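Local coordinates for protein leucine aminopeptidase (Legionella pneumophila, PDB 5GNE) that probably works as a zinc-dependent aminopeptidase of the M28 family, removing residues from the N-terminal end of peptides at a two-zinc site, at residues Y94-E99 with L298-K303; S104-I109 with G365-V370. All blocks are in the same frame, centred on the assembly; numbering follows the deposited sequence.

Both contacts sit to one side of the molecule, their centres about 11 Å apart, and both attach the segment around helix 99-106 to the M28 peptidase region. Along the chain their segments interleave: 94-99, 104-109, 298-303, 365-370. The loop of contact 1 leads into helix 99-106, which carries contact 2, while helices 288-302 and 355-373 supply the other halves. Tyr301 joins the two directly: its CD2 is 3.7 Å from Ala367 CB, and its backbone O is 3.7 Å from Phe106 CE2. Both contacts are structural packing away from the zinc ligands, bringing helices 99-106, 288-302 and 355-373, far apart in sequence, against one another.

Contact 1: residues Y94-E99 with L298-K303; sequences YPINHE and LTRYVK
Arg300 and Tyr301, near the C-terminal end of helix 288-302, meet Ile96 in the loop before helix 99-106 and Glu99, the first residue of that helix. The side chain of Arg300 can be followed outward. From CB, CG lies anti to the backbone N (chi1 176°) and sits over the centre of one face of the Tyr301 ring, 3.9 Å above its plane. The chain bends at chi2, and CD comes within 4.1 Å of Ile96 CG2. NE donates at 2.7 Å to a water in the guanidinium plane, and that water in turn donates to Glu99 OE1 at 3.0 Å. NH1 only approaches Ile96 O. NH2 ends the chain 3.8 Å from Glu99 OE1, a long salt bridge whose carboxylate and guanidinium planes stand 83° apart; both arms of the water bridge are shorter than this direct link.

Ile96 and Tyr301 lie alongside each other, pointing opposite ways, with Ile96 CG2 3.5 Å from Tyr301 CE2. Glu99 CA lies 3.5 Å from Tyr301 OH. This hydroxyl hydrogen-bonds to Glu371 OE2, which also accepts from His98 N. The loop thus crosses a surface junction: Ile96 packs on Phe293 and Leu297 of helix 288-302, Glu371 of helix 355-373 holds its backbone, and Tyr301 touches both helices 99-106 and 355-373.

Contact 2: residues S104-I109 with G365-V370; sequences SLFEQI and GLAFIV
Leu105, Phe106 and Ile109 pack against one side of helix 355-373 of the M28 zinc-exopeptidase fold; a type I beta turn runs from Phe106 to Ile109. Backbone bonds shape both partners: Ile109 N donates to Phe106 O at 2.9 Å, closing the turn, and Val370 N donates to Leu366 O at 2.8 Å within the facing helix. That helical spacing places Leu366 and Val370 one turn apart, both directed at the other segment.

The side-chain pairs across the interface are apolar. Ile109 and Leu366 overlap flank to flank, each heading toward the other's backbone, with Ile109 CG1 3.9 Å from Leu366 CD1. The same methyl also touches Leu105 O (4.1 Å), meeting the backbone as well as Ile109. Phe106 comes in by its edge: Leu366 CB and Ala367 N lie near the ring plane, and its CZ is 4.4 Å from Ala367 CB. Val218 of helix 202-221 touches both Leu105 and Leu366, bringing a third helix to this buried packing. Leu105 has CG anti to its carbonyl carbon (chi1 -63°), and from that branch point CD1 reaches 3.5 Å from Val370 CG2.

Contact 1: residues Y94-E99 with L298-K303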
loop_
_atom_site.group_PDB
_atom_site.type_symbol
_atom_site.label_atom_id
_atom_site.label_comp_id
_atom_site.label_asym_id
_atom_site.label_seq_id
_atom_site.Cartn_x
_atom_site.Cartn_y
_atom_site.Cartn_z
ATOM N N TYR A 94 -10.956 17.910 9.757
ATOM C CA TYR A 94 -11.617 17.471 8.517
ATOM C C TYR A 94 -13.138 17.365 8.694
ATOM O O TYR A 94 -13.630 16.681 9.600
ATOM C CB TYR A 94 -11.102 16.110 8.077
ATOM C CG TYR A 94 -9.647 16.037 7.706
ATOM C CD1 TYR A 94 -9.222 16.151 6.377
ATOM C CD2 TYR A 94 -8.689 15.821 8.693
ATOM C CE1 TYR A 94 -7.869 16.060 6.055
ATOM C CE2 TYR A 94 -7.350 15.736 8.391
ATOM C CZ TYR A 94 -6.935 15.852 7.079
ATOM O OH TYR A 94 -5.582 15.755 6.822
ATOM N N PRO A 95 -13.881 18.027 7.810
ATOM C CA PRO A 95 -15.343 18.050 7.805
ATOM C C PRO A 95 -15.916 16.695 7.438
ATOM O O PRO A 95 -15.282 15.997 6.637
ATOM C CB PRO A 95 -15.692 19.062 6.710
ATOM C CG PRO A 95 -14.451 19.803 6.433
ATOM C CD PRO A 95 -13.301 18.942 6.817
ATOM N N ILE A 96 -17.014 16.295 8.079
ATOM C CA ILE A 96 -17.820 15.149 7.645
ATOM C C ILE A 96 -19.306 15.578 7.428
ATOM O O ILE A 96 -20.065 15.688 8.377
ATOM C CB ILE A 96 -17.706 14.018 8.665
ATOM C CG1 ILE A 96 -16.250 13.556 8.763
ATOM C CG2 ILE A 96 -18.551 12.844 8.260
ATOM C CD1 ILE A 96 -16.010 12.507 9.834
ATOM N N ASN A 97 -19.712 15.836 6.188
ATOM C CA ASN A 97 -20.943 16.601 5.931
ATOM C C ASN A 97 -21.740 16.146 4.698
ATOM O O ASN A 97 -22.530 16.906 4.122
ATOM C CB ASN A 97 -20.547 18.082 5.816
ATOM C CG ASN A 97 -19.383 18.283 4.876
ATOM O OD1 ASN A 97 -18.843 17.317 4.308
ATOM N ND2 ASN A 97 -18.927 19.510 4.773
ATOM N N HIS A 98 -21.435 14.936 4.272
ATOM C CA HIS A 98 -21.880 14.317 3.040
ATOM C C HIS A 98 -22.582 12.978 3.233
ATOM O O HIS A 98 -22.421 12.057 2.407
ATOM C CB HIS A 98 -20.583 14.227 2.220
ATOM C CG HIS A 98 -20.085 15.572 1.816
ATOM N ND1 HIS A 98 -19.240 15.778 0.763
ATOM C CD2 HIS A 98 -20.646 16.788 2.052
ATOM C CE1 HIS A 98 -19.076 17.067 0.568
ATOM N NE2 HIS A 98 -20.000 17.699 1.281
ATOM N N GLU A 99 -23.436 12.881 4.247
ATOM C CA GLU A 99 -24.025 11.602 4.628
ATOM C C GLU A 99 -24.863 10.989 3.504
ATOM O O GLU A 99 -24.800 9.780 3.268
ATOM C CB GLU A 99 -24.890 11.745 5.889
ATOM C CG GLU A 99 -25.715 10.474 6.179
ATOM C CD GLU A 99 -26.263 10.388 7.606
ATOM O OE1 GLU A 99 -25.770 11.118 8.503
ATOM O OE2 GLU A 99 -27.141 9.525 7.836
ATOM N N LEU A 298 -15.019 5.588 10.472
ATOM C CA LEU A 298 -15.362 4.241 10.925
ATOM C C LEU A 298 -16.526 4.261 11.913
ATOM O O LEU A 298 -17.483 3.485 11.798
ATOM C CB LEU A 298 -14.147 3.568 11.561
ATOM C CG LEU A 298 -13.142 2.904 10.606
ATOM C CD1 LEU A 298 -11.982 2.279 11.362
ATOM C CD2 LEU A 298 -13.838 1.864 9.740
ATOM N N THR A 299 -16.452 5.155 12.883
ATOM C CA THR A 299 -17.510 5.249 13.864
ATOM C C THR A 299 -18.807 5.781 13.247
ATOM O O THR A 299 -19.876 5.166 13.399
ATOM C CB THR A 299 -17.068 6.109 15.055
ATOM O OG1 THR A 299 -16.074 5.378 15.786
ATOM C CG2 THR A 299 -18.241 6.381 15.985
ATOM N N ARG A 300 -18.713 6.899 12.534
ATOM C CA ARG A 300 -19.902 7.541 11.990
ATOM C C ARG A 300 -20.567 6.746 10.868
ATOM O O ARG A 300 -21.788 6.692 10.800
ATOM C CB ARG A 300 -19.565 8.939 11.485
ATOM C CG ARG A 300 -20.729 9.615 10.818
ATOM C CD ARG A 300 -20.779 11.080 11.161
ATOM N NE ARG A 300 -22.082 11.634 10.831
ATOM C CZ ARG A 300 -22.418 12.901 11.029
ATOM N NH1 ARG A 300 -21.531 13.741 11.551
ATOM N NH2 ARG A 300 -23.636 13.325 10.699
ATOM N N TYR A 301 -19.785 6.135 9.985
ATOM C CA TYR A 301 -20.375 5.512 8.795
ATOM C C TYR A 301 -20.284 3.991 8.757
ATOM O O TYR A 301 -21.280 3.321 8.486
ATOM C CB TYR A 301 -19.737 6.067 7.517
ATOM C CG TYR A 301 -20.050 7.520 7.236
ATOM C CD1 TYR A 301 -21.366 7.960 7.178
ATOM C CD2 TYR A 301 -19.035 8.439 6.968
ATOM C CE1 TYR A 301 -21.667 9.282 6.901
ATOM C CE2 TYR A 301 -19.334 9.762 6.687
ATOM C CZ TYR A 301 -20.656 10.172 6.650
ATOM O OH TYR A 301 -20.982 11.478 6.370
ATOM N N VAL A 302 -19.106 3.441 9.043
ATOM C CA VAL A 302 -18.930 2.000 8.952
ATOM C C VAL A 302 -19.526 1.351 10.200
ATOM O O VAL A 302 -19.807 0.147 10.214
ATOM C CB VAL A 302 -17.458 1.610 8.767
ATOM C CG1 VAL A 302 -17.339 0.140 8.386
ATOM C CG2 VAL A 302 -16.841 2.439 7.663
ATOM N N LYS A 303 -19.729 2.171 11.231
ATOM C CA LYS A 303 -20.233 1.745 12.543
ATOM C C LYS A 303 -19.477 0.515 13.032
ATOM O O LYS A 303 -20.050 -0.532 13.312
ATOM C CB LYS A 303 -21.736 1.474 12.443
ATOM C CG LYS A 303 -22.519 2.699 11.914
ATOM C CD LYS A 303 -23.159 3.555 13.003
ATOM C CE LYS A 303 -24.358 4.346 12.464
ATOM N NZ LYS A 303 -24.661 5.585 13.252
HETATM O O HOH W 1 -23.871 9.672 10.331
#

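Contact 2: residues S104-I109 with G365-V370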
loop_
_atom_site.group_PDB
_atom_site.type_symbol
_atom_site.label_atom_id
_atom_site.label_comp_id
_atom_site.label_asym_id
_atom_site.label_seq_id
_atom_site.Cartn_x
_atom_site.Cartn_y
_atom_site.Cartn_z
ATOM N N SER A 104 -25.421 6.630 -0.485
ATOM C CA SER A 104 -25.669 6.237 -1.878
ATOM C C SER A 104 -24.567 5.326 -2.352
ATOM O O SER A 104 -24.837 4.325 -3.007
ATOM C CB SER A 104 -25.791 7.438 -2.810
ATOM O OG SER A 104 -26.913 8.213 -2.464
ATOM N N LEU A 105 -23.321 5.667 -2.028
ATOM C CA LEU A 105 -22.206 4.849 -2.500
ATOM C C LEU A 105 -22.173 3.499 -1.804
ATOM O O LEU A 105 -21.868 2.494 -2.458
ATOM C CB LEU A 105 -20.867 5.577 -2.345
ATOM C CG LEU A 105 -20.801 6.851 -3.199
ATOM C CD1 LEU A 105 -19.376 7.180 -3.484
ATOM C CD2 LEU A 105 -21.518 6.665 -4.535
ATOM N N PHE A 106 -22.447 3.464 -0.498
ATOM C CA PHE A 106 -22.526 2.176 0.234
ATOM C C PHE A 106 -23.488 1.208 -0.455
ATOM O O PHE A 106 -23.148 0.064 -0.711
ATOM C CB PHE A 106 -22.963 2.364 1.693
ATOM C CG PHE A 106 -21.883 2.924 2.587
ATOM C CD1 PHE A 106 -20.714 3.470 2.034
ATOM C CD2 PHE A 106 -22.017 2.881 3.978
ATOM C CE1 PHE A 106 -19.710 3.988 2.842
ATOM C CE2 PHE A 106 -21.012 3.393 4.816
ATOM C CZ PHE A 106 -19.846 3.947 4.244
ATOM N N GLU A 107 -24.679 1.698 -0.792
ATOM C CA GLU A 107 -25.721 0.867 -1.405
ATOM C C GLU A 107 -25.314 0.277 -2.756
ATOM O O GLU A 107 -25.976 -0.617 -3.269
ATOM C CB GLU A 107 -27.016 1.677 -1.563
ATOM C CG GLU A 107 -27.704 1.989 -0.245
ATOM C CD GLU A 107 -28.826 3.009 -0.388
ATOM O OE1 GLU A 107 -29.790 2.740 -1.138
ATOM O OE2 GLU A 107 -28.749 4.078 0.264
ATOM N N GLN A 108 -24.222 0.769 -3.330
ATOM C CA GLN A 108 -23.737 0.218 -4.583
ATOM C C GLN A 108 -22.585 -0.763 -4.414
ATOM O O GLN A 108 -22.098 -1.318 -5.392
ATOM C CB GLN A 108 -23.321 1.345 -5.512
ATOM C CG GLN A 108 -24.443 2.306 -5.773
ATOM C CD GLN A 108 -24.365 2.900 -7.154
ATOM O OE1 GLN A 108 -23.661 3.888 -7.380
ATOM N NE2 GLN A 108 -25.065 2.279 -8.107
ATOM N N ILE A 109 -22.149 -1.001 -3.184
ATOM C CA ILE A 109 -21.096 -1.981 -2.985
ATOM C C ILE A 109 -21.598 -3.356 -3.350
ATOM O O ILE A 109 -22.616 -3.807 -2.822
ATOM C CB ILE A 109 -20.588 -2.040 -1.549
ATOM C CG1 ILE A 109 -19.876 -0.732 -1.179
ATOM C CG2 ILE A 109 -19.660 -3.236 -1.375
ATOM C CD1 ILE A 109 -19.699 -0.560 0.342
ATOM N N GLY A 365 -13.103 3.177 2.745
ATOM C CA GLY A 365 -12.545 3.801 1.562
ATOM C C GLY A 365 -13.469 4.776 0.853
ATOM O O GLY A 365 -13.052 5.879 0.453
ATOM N N LEU A 366 -14.730 4.392 0.694
ATOM C CA LEU A 366 -15.672 5.239 -0.036
ATOM C C LEU A 366 -16.067 6.479 0.770
ATOM O O LEU A 366 -16.182 7.561 0.211
ATOM C CB LEU A 366 -16.894 4.428 -0.441
ATOM C CG LEU A 366 -16.620 3.454 -1.598
ATOM C CD1 LEU A 366 -17.767 2.479 -1.874
ATOM C CD2 LEU A 366 -16.290 4.208 -2.858
ATOM N N ALA A 367 -16.281 6.336 2.078
ATOM C CA ALA A 367 -16.509 7.501 2.947
ATOM C C ALA A 367 -15.300 8.462 2.889
ATOM O O ALA A 367 -15.436 9.701 2.787
ATOM C CB ALA A 367 -16.774 7.059 4.360
ATOM N N PHE A 368 -14.113 7.869 2.962
ATOM C CA PHE A 368 -12.865 8.595 2.791
ATOM C C PHE A 368 -12.872 9.407 1.496
ATOM O O PHE A 368 -12.660 10.614 1.502
ATOM C CB PHE A 368 -11.721 7.591 2.822
ATOM C CG PHE A 368 -10.357 8.200 2.892
ATOM C CD1 PHE A 368 -9.843 8.666 4.094
ATOM C CD2 PHE A 368 -9.547 8.219 1.762
ATOM C CE1 PHE A 368 -8.549 9.197 4.149
ATOM C CE2 PHE A 368 -8.272 8.741 1.806
ATOM C CZ PHE A 368 -7.766 9.225 3.004
ATOM N N ILE A 369 -13.157 8.732 0.390
ATOM C CA ILE A 369 -13.204 9.379 -0.909
ATOM C C ILE A 369 -14.293 10.460 -0.995
ATOM O O ILE A 369 -14.068 11.528 -1.545
ATOM C CB ILE A 369 -13.417 8.351 -2.016
ATOM C CG1 ILE A 369 -12.146 7.533 -2.237
ATOM C CG2 ILE A 369 -13.757 9.024 -3.321
ATOM C CD1 ILE A 369 -12.353 6.463 -3.258
ATOM N N VAL A 370 -15.468 10.212 -0.434
ATOM C CA VAL A 370 -16.538 11.205 -0.537
ATOM C C VAL A 370 -16.236 12.415 0.336
ATOM O O VAL A 370 -16.334 13.561 -0.110
ATOM C CB VAL A 370 -17.920 10.620 -0.147
ATOM C CG1 VAL A 370 -18.954 11.723 -0.003
ATOM C CG2 VAL A 370 -18.378 9.620 -1.189
#